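GSG7 salivary protein (Anopheles stephensi, PDB 6XMB) inhibits activation of the host kallikrein-kinin system as a salivary anticoagulant and weakly inhibits the alternative pathway of complement. Local coordinates at residues Gln59-Lys64 / Ala111-Cys116. Numbering follows the deposited sequence.
Sequences QPCLNK and ASTEQC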
loop_
_atom_site.group_PDB
_atom_site.type_symbol
_atom_site.label_atom_id
_atom_site.label_comp_id
_atom_site.label_asym_id
_atom_site.label_seq_id
_atom_site.Cartn_x
_atom_site.Cartn_y
_atom_site.Cartn_z
ATOM N N GLN A 59 -13.200 26.681 0.428
ATOM C CA GLN A 59 -12.204 25.758 -0.106
ATOM C C GLN A 59 -10.983 25.601 0.804
ATOM O O GLN A 59 -10.349 24.540 0.769
ATOM C CB GLN A 59 -11.760 26.168 -1.508
ATOM C CG GLN A 59 -11.292 24.965 -2.325
ATOM C CD GLN A 59 -9.962 25.214 -2.996
ATOM O OE1 GLN A 59 -9.657 26.337 -3.395
ATOM N NE2 GLN A 59 -9.154 24.164 -3.122
ATOM N N PRO A 60 -10.595 26.598 1.612
ATOM C CA PRO A 60 -9.636 26.297 2.692
ATOM C C PRO A 60 -10.059 25.116 3.547
ATOM O O PRO A 60 -9.206 24.389 4.067
ATOM C CB PRO A 60 -9.615 27.592 3.512
ATOM C CG PRO A 60 -9.908 28.648 2.525
ATOM C CD PRO A 60 -10.838 28.050 1.504
ATOM N N CYS A 61 -11.368 24.910 3.710
ATOM C CA CYS A 61 -11.873 23.808 4.519
ATOM C C CYS A 61 -11.722 22.481 3.787
ATOM O O CYS A 61 -11.350 21.470 4.394
ATOM C CB CYS A 61 -13.338 24.073 4.889
ATOM S SG CYS A 61 -14.194 22.814 5.893
ATOM N N LEU A 62 -12.006 22.463 2.482
ATOM C CA LEU A 62 -11.760 21.261 1.693
ATOM C C LEU A 62 -10.275 20.947 1.640
ATOM O O LEU A 62 -9.876 19.775 1.664
ATOM C CB LEU A 62 -12.317 21.430 0.280
ATOM C CG LEU A 62 -13.824 21.656 0.160
ATOM C CD1 LEU A 62 -14.193 21.984 -1.277
ATOM C CD2 LEU A 62 -14.605 20.438 0.652
ATOM N N ASN A 63 -9.440 21.985 1.580
ATOM C CA ASN A 63 -7.995 21.785 1.560
ATOM C C ASN A 63 -7.503 21.169 2.865
ATOM O O ASN A 63 -6.731 20.205 2.847
ATOM C CB ASN A 63 -7.287 23.110 1.278
ATOM C CG ASN A 63 -7.470 23.566 -0.154
ATOM O OD1 ASN A 63 -7.678 22.745 -1.059
ATOM N ND2 ASN A 63 -7.402 24.878 -0.371
ATOM N N LYS A 64 -7.946 21.701 4.009
ATOM C CA LYS A 64 -7.600 21.086 5.288
ATOM C C LYS A 64 -8.034 19.622 5.335
ATOM O O LYS A 64 -7.278 18.764 5.812
ATOM C CB LYS A 64 -8.230 21.862 6.445
ATOM C CG LYS A 64 -7.987 21.215 7.806
ATOM C CD LYS A 64 -7.808 22.236 8.919
ATOM C CE LYS A 64 -9.134 22.724 9.460
ATOM N NZ LYS A 64 -9.772 21.670 10.287
ATOM N N ALA A 111 -16.717 15.787 11.181
ATOM C CA ALA A 111 -17.454 16.735 12.008
ATOM C C ALA A 111 -16.895 18.142 11.865
ATOM O O ALA A 111 -17.647 19.099 11.645
ATOM C CB ALA A 111 -17.417 16.290 13.469
ATOM N N SER A 112 -15.572 18.289 11.990
ATOM C CA SER A 112 -14.952 19.604 11.864
ATOM C C SER A 112 -15.034 20.126 10.436
ATOM O O SER A 112 -15.093 21.343 10.228
ATOM C CB SER A 112 -13.496 19.545 12.321
ATOM O OG SER A 112 -12.690 18.827 11.402
ATOM N N THR A 113 -15.021 19.229 9.445
ATOM C CA THR A 113 -15.241 19.648 8.064
ATOM C C THR A 113 -16.659 20.164 7.874
ATOM O O THR A 113 -16.879 21.149 7.161
ATOM C CB THR A 113 -14.970 18.485 7.105
ATOM O OG1 THR A 113 -13.679 17.940 7.377
ATOM C CG2 THR A 113 -15.010 18.957 5.674
ATOM N N GLU A 114 -17.638 19.501 8.486
ATOM C CA GLU A 114 -19.003 20.003 8.417
ATOM C C GLU A 114 -19.086 21.428 8.948
ATOM O O GLU A 114 -19.781 22.272 8.374
ATOM C CB GLU A 114 -19.942 19.093 9.200
ATOM C CG GLU A 114 -20.455 17.890 8.422
ATOM C CD GLU A 114 -21.896 17.560 8.783
ATOM O OE1 GLU A 114 -22.457 18.303 9.622
ATOM O OE2 GLU A 114 -22.470 16.582 8.230
ATOM N N GLN A 115 -18.349 21.724 10.022
ATOM C CA GLN A 115 -18.471 23.028 10.663
ATOM C C GLN A 115 -17.871 24.149 9.820
ATOM O O GLN A 115 -18.424 25.251 9.797
ATOM C CB GLN A 115 -17.838 22.995 12.055
ATOM C CG GLN A 115 -18.616 22.159 13.087
ATOM C CD GLN A 115 -19.978 22.761 13.482
ATOM O OE1 GLN A 115 -20.977 22.585 12.779
ATOM N NE2 GLN A 115 -20.014 23.459 14.615
ATOM N N CYS A 116 -16.770 23.900 9.107
ATOM C CA CYS A 116 -16.155 24.931 8.276
ATOM C C CYS A 116 -16.598 24.890 6.819
ATOM O O CYS A 116 -16.039 25.627 6.003
ATOM C CB CYS A 116 -14.619 24.852 8.336
ATOM S SG CYS A 116 -13.738 23.300 7.846
#
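Cys61 and Cys116 are joined by a disulfide, SG to SG 2.1 Å, that bolts the first turn of helix 59-80 to the last residues of segment 111-116. The two segments run nearly antiparallel, at 167°. The axes of these short segments come within 9.3 Å of each other. At the bridge the CA atoms of Cys61 and Cys116 are 5.8 Å apart. The side chain of Cys61 points at the other segment, with SG anti to the backbone N (chi1 179°), whereas SG of Cys116 sits between its own N and carbonyl carbon. Around Cys61 the packing is close: its SG rests 3.4 Å from the backbone O of Thr113 and 3.9 Å from the methyl CG2 of the same residue. That methyl is turned to the sulfur while OG1 of Thr113 bonds back to the carbonyl of Leu109, one turn earlier, and so satisfies a buried hydroxyl within its own helix. The other flank is loose. There the exposed Lys64 brings its NZ to 4.2 Å from OG of Ser112, without a hydrogen bond; that OG bonds weakly to O of Leu109. Beyond the disulfide, Thr113 and Glu114 lean on Leu44 of the long helix 6-49, and Leu62 packs on Leu11 of the second subunit. The covalent link thus ties helix 59-80 to helix 92-116, beside helix 6-49, in this all-helical Aegyptin C-terminal domain.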